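Local coordinates for protein polyprenyl synthetase (Zymomonas mobilis subsp. mobilis, PDB 4KKM) that probably acts as a prenyltransferase of the FPP/GGPP synthase family, joining isoprenoid diphosphates into longer chains with the help of divalent metal ions, at residues B[26-29]-B[30-34]; B[218-221]-B[222-225]. All blocks are in the same frame, centred on the assembly; numbering follows the deposited sequence.

Contact 1: residues B[26-29]-B[30-34]; sequences NLKT and MMEQV
Asn26 O receives the amide of Met30, N to O 2.8 Å, one of four i to i+4 bonds joining 26-29 to 30-34 in the regular alpha-helix 24-45. The amides of Met31, Glu32 and Gln33 repeat the bond to the carbonyls of Leu27, Lys28 and Thr29. On such a scaffold side chains four residues apart meet, and this helix illustrates both a polar and an apolar version. On the exposed side Lys28 and Glu32 form a salt bridge, NZ to OE2 3.0 Å, NZ meeting OE2 almost head-on to its C-O bond. With CG anti to N (chi1 -168°), the lysine chain passes beside its own carbonyl carbon toward the next turn, and a bend at chi4 turns NZ to the carboxylate; Glu32, straight beyond CG, carries OE2 out to meet it. On the inner side Leu27 and Met31 pack obliquely, Leu27 CG lying 4.0 Å from Met31 SD. Beyond this pair, Leu27 and Met31 reach helix 306-314 at Ile311 and Tyr314, and Met30 and Met31 rest on Leu74 of helix 71-80. With an alanine in place of Met31, Leu27 would probably lose its thioether neighbour, and a gap would be likely to open toward Leu74 and Tyr314. Thr29 and Gln33 run alongside each other with their ends turned in the same direction, the methyl CG2 of Thr29 3.4 Å from the amide nitrogen NE2 of Gln33.

Contact 2: residues B[218-221]-B[222-225]; sequences GAIM and GRQN
Positive backbone angles at Arg223 (phi 50°, psi 46°) and a side chain folded back through chi2 and chi3 bring its amide and its guanidinium to one acceptor, Ile220 O. The backbone turn makes Arg223 the C-prime residue of a Schellman motif, the classic ending of an alpha-helix: Gln224 N reaches back to Ala219 O at 2.9 Å, and Arg223 N to Ile220 O at 3.1 Å. The two donors use Ile220 O differently. Arg223 NH1 comes in the carbonyl plane, on a lone pair, at 2.6 Å from Ile220 O, while the amide sits well above that plane. The carbonyl oxygen lies close to the guanidinium plane, at its edge. Gln224, bent at chi2, turns its NE2 back to Gly222 O at 2.8 Å, a side-chain bond inside the loop itself, to the residue where the helix gives out. Farther out on the arginine, NH2 forms a salt bridge with Glu163, so the guanidinium joins the end of one helix to another. Asn225 then caps the next helix through OD1 and the amide of Ile228. The turn thus links helix 208-221 to helix 226-253, with Ile220 and Met221 packed against helix 158-172 and Ala219 against Leu232 of helix 226-253.

Two local solutions appear in one largely helical chain: contact 1 belongs to the body of a helix, contact 2 to the place where a helix stops. Contact 1 comes first, on helix 24-45 near the N-terminus; contact 2 follows much later, at the junction of helices 208-221 and 226-253. Their centres are 23 Å apart and their nearest atoms about 12 Å, so they do not touch; they share no helix, and they rest on different sets of neighbouring helices. Both lie away from the calcium site at Asp108 and Asp114. They are parts of the helical framework, one the body of a helix and the other a helix-to-helix junction.

Contact 1: residues B[26-29]-B[30-34]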
# COMPACT_ATOMS: atom_id res chain seq x y z
N ASN B 26 22.72 -8.17 25.93
CA ASN B 26 23.01 -7.85 24.54
C ASN B 26 21.73 -7.52 23.79
O ASN B 26 21.73 -6.66 22.90
CB ASN B 26 23.76 -8.99 23.86
CG ASN B 26 25.09 -9.30 24.53
OD1 ASN B 26 25.22 -10.25 25.30
ND2 ASN B 26 26.10 -8.49 24.22
N LEU B 27 20.64 -8.20 24.14
CA LEU B 27 19.35 -7.93 23.52
C LEU B 27 18.90 -6.49 23.74
O LEU B 27 18.50 -5.80 22.80
CB LEU B 27 18.26 -8.89 24.02
CG LEU B 27 16.88 -8.60 23.42
CD1 LEU B 27 16.93 -8.65 21.89
CD2 LEU B 27 15.82 -9.55 23.95
N LYS B 28 18.97 -6.03 24.99
CA LYS B 28 18.61 -4.65 25.31
C LYS B 28 19.44 -3.67 24.50
O LYS B 28 18.93 -2.68 23.98
CB LYS B 28 18.79 -4.36 26.80
CG LYS B 28 18.15 -3.04 27.24
CD LYS B 28 18.79 -2.49 28.50
CE LYS B 28 17.90 -1.43 29.14
NZ LYS B 28 18.63 -0.17 29.44
N THR B 29 20.74 -3.95 24.40
CA THR B 29 21.65 -3.11 23.63
C THR B 29 21.25 -3.07 22.16
O THR B 29 21.15 -1.99 21.56
CB THR B 29 23.11 -3.57 23.77
OG1 THR B 29 23.61 -3.20 25.06
CG2 THR B 29 23.98 -2.93 22.70
N MET B 30 21.01 -4.24 21.58
CA MET B 30 20.56 -4.30 20.19
C MET B 30 19.26 -3.52 19.99
O MET B 30 19.11 -2.81 19.00
CB MET B 30 20.41 -5.75 19.71
CG MET B 30 19.84 -5.87 18.29
SD MET B 30 19.68 -7.56 17.68
CE MET B 30 21.27 -7.77 16.88
N MET B 31 18.35 -3.64 20.94
CA MET B 31 17.05 -2.96 20.85
C MET B 31 17.21 -1.44 20.81
O MET B 31 16.61 -0.78 19.96
CB MET B 31 16.13 -3.38 22.00
CG MET B 31 15.58 -4.78 21.87
SD MET B 31 14.58 -5.33 23.27
CE MET B 31 13.18 -4.22 23.15
N GLU B 32 18.02 -0.91 21.71
CA GLU B 32 18.27 0.53 21.75
C GLU B 32 18.95 1.02 20.48
O GLU B 32 18.67 2.11 19.98
CB GLU B 32 19.10 0.90 22.98
CG GLU B 32 18.44 0.55 24.31
CD GLU B 32 19.33 0.80 25.51
OE1 GLU B 32 20.55 1.03 25.31
OE2 GLU B 32 18.82 0.78 26.65
N GLN B 33 19.85 0.19 19.95
CA GLN B 33 20.54 0.52 18.70
C GLN B 33 19.59 0.51 17.51
O GLN B 33 19.60 1.44 16.70
CB GLN B 33 21.69 -0.46 18.45
CG GLN B 33 23.04 0.06 18.89
CD GLN B 33 23.99 -1.05 19.31
OE1 GLN B 33 23.92 -2.17 18.81
NE2 GLN B 33 24.88 -0.74 20.25
N VAL B 34 18.80 -0.55 17.39
CA VAL B 34 17.82 -0.66 16.31
C VAL B 34 16.84 0.52 16.36
O VAL B 34 16.51 1.11 15.33
CB VAL B 34 17.07 -2.00 16.37
CG1 VAL B 34 15.90 -2.01 15.39
CG2 VAL B 34 18.01 -3.16 16.09

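Contact 2: residues B[218-221]-B[222-225]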
# COMPACT_ATOMS: atom_id res chain seq x y z
N GLY B 218 14.77 -12.40 6.40
CA GLY B 218 16.12 -12.79 6.75
C GLY B 218 16.62 -13.92 5.88
O GLY B 218 17.76 -13.91 5.40
N ALA B 219 15.76 -14.92 5.68
CA ALA B 219 16.09 -16.06 4.83
C ALA B 219 16.30 -15.62 3.38
O ALA B 219 17.21 -16.08 2.71
CB ALA B 219 14.99 -17.10 4.91
N ILE B 220 15.44 -14.71 2.92
CA ILE B 220 15.52 -14.19 1.56
C ILE B 220 16.81 -13.38 1.36
O ILE B 220 17.54 -13.60 0.38
CB ILE B 220 14.27 -13.34 1.22
CG1 ILE B 220 13.04 -14.24 1.09
CG2 ILE B 220 14.47 -12.53 -0.06
CD1 ILE B 220 11.72 -13.47 1.02
N MET B 221 17.10 -12.48 2.29
CA MET B 221 18.31 -11.66 2.23
C MET B 221 19.55 -12.54 2.33
O MET B 221 20.62 -12.18 1.82
CB MET B 221 18.31 -10.58 3.33
CG MET B 221 17.27 -9.46 3.14
SD MET B 221 17.75 -8.27 1.86
CE MET B 221 18.98 -7.33 2.75
N GLY B 222 19.42 -13.69 2.97
CA GLY B 222 20.54 -14.60 3.15
C GLY B 222 20.65 -15.68 2.09
O GLY B 222 21.50 -16.56 2.20
N ARG B 223 19.80 -15.60 1.07
CA ARG B 223 19.74 -16.60 -0.01
C ARG B 223 19.67 -18.02 0.53
O ARG B 223 20.38 -18.90 0.06
CB ARG B 223 20.94 -16.49 -0.97
CG ARG B 223 21.20 -15.13 -1.59
CD ARG B 223 19.91 -14.38 -1.89
NE ARG B 223 19.13 -14.92 -3.01
CZ ARG B 223 17.82 -15.13 -2.99
NH1 ARG B 223 17.11 -14.88 -1.89
NH2 ARG B 223 17.21 -15.60 -4.07
N GLN B 224 18.81 -18.23 1.53
CA GLN B 224 18.75 -19.52 2.21
C GLN B 224 17.78 -20.50 1.54
O GLN B 224 16.85 -20.09 0.84
CB GLN B 224 18.38 -19.32 3.68
CG GLN B 224 19.43 -18.52 4.44
CD GLN B 224 20.75 -19.25 4.52
OE1 GLN B 224 20.81 -20.36 5.05
NE2 GLN B 224 21.80 -18.65 3.98
N ASN B 225 18.00 -21.79 1.76
CA ASN B 225 17.15 -22.81 1.16
C ASN B 225 15.77 -22.91 1.82
O ASN B 225 15.50 -22.25 2.82
CB ASN B 225 17.85 -24.18 1.08
CG ASN B 225 18.10 -24.81 2.46
OD1 ASN B 225 17.39 -24.54 3.42
ND2 ASN B 225 19.13 -25.66 2.53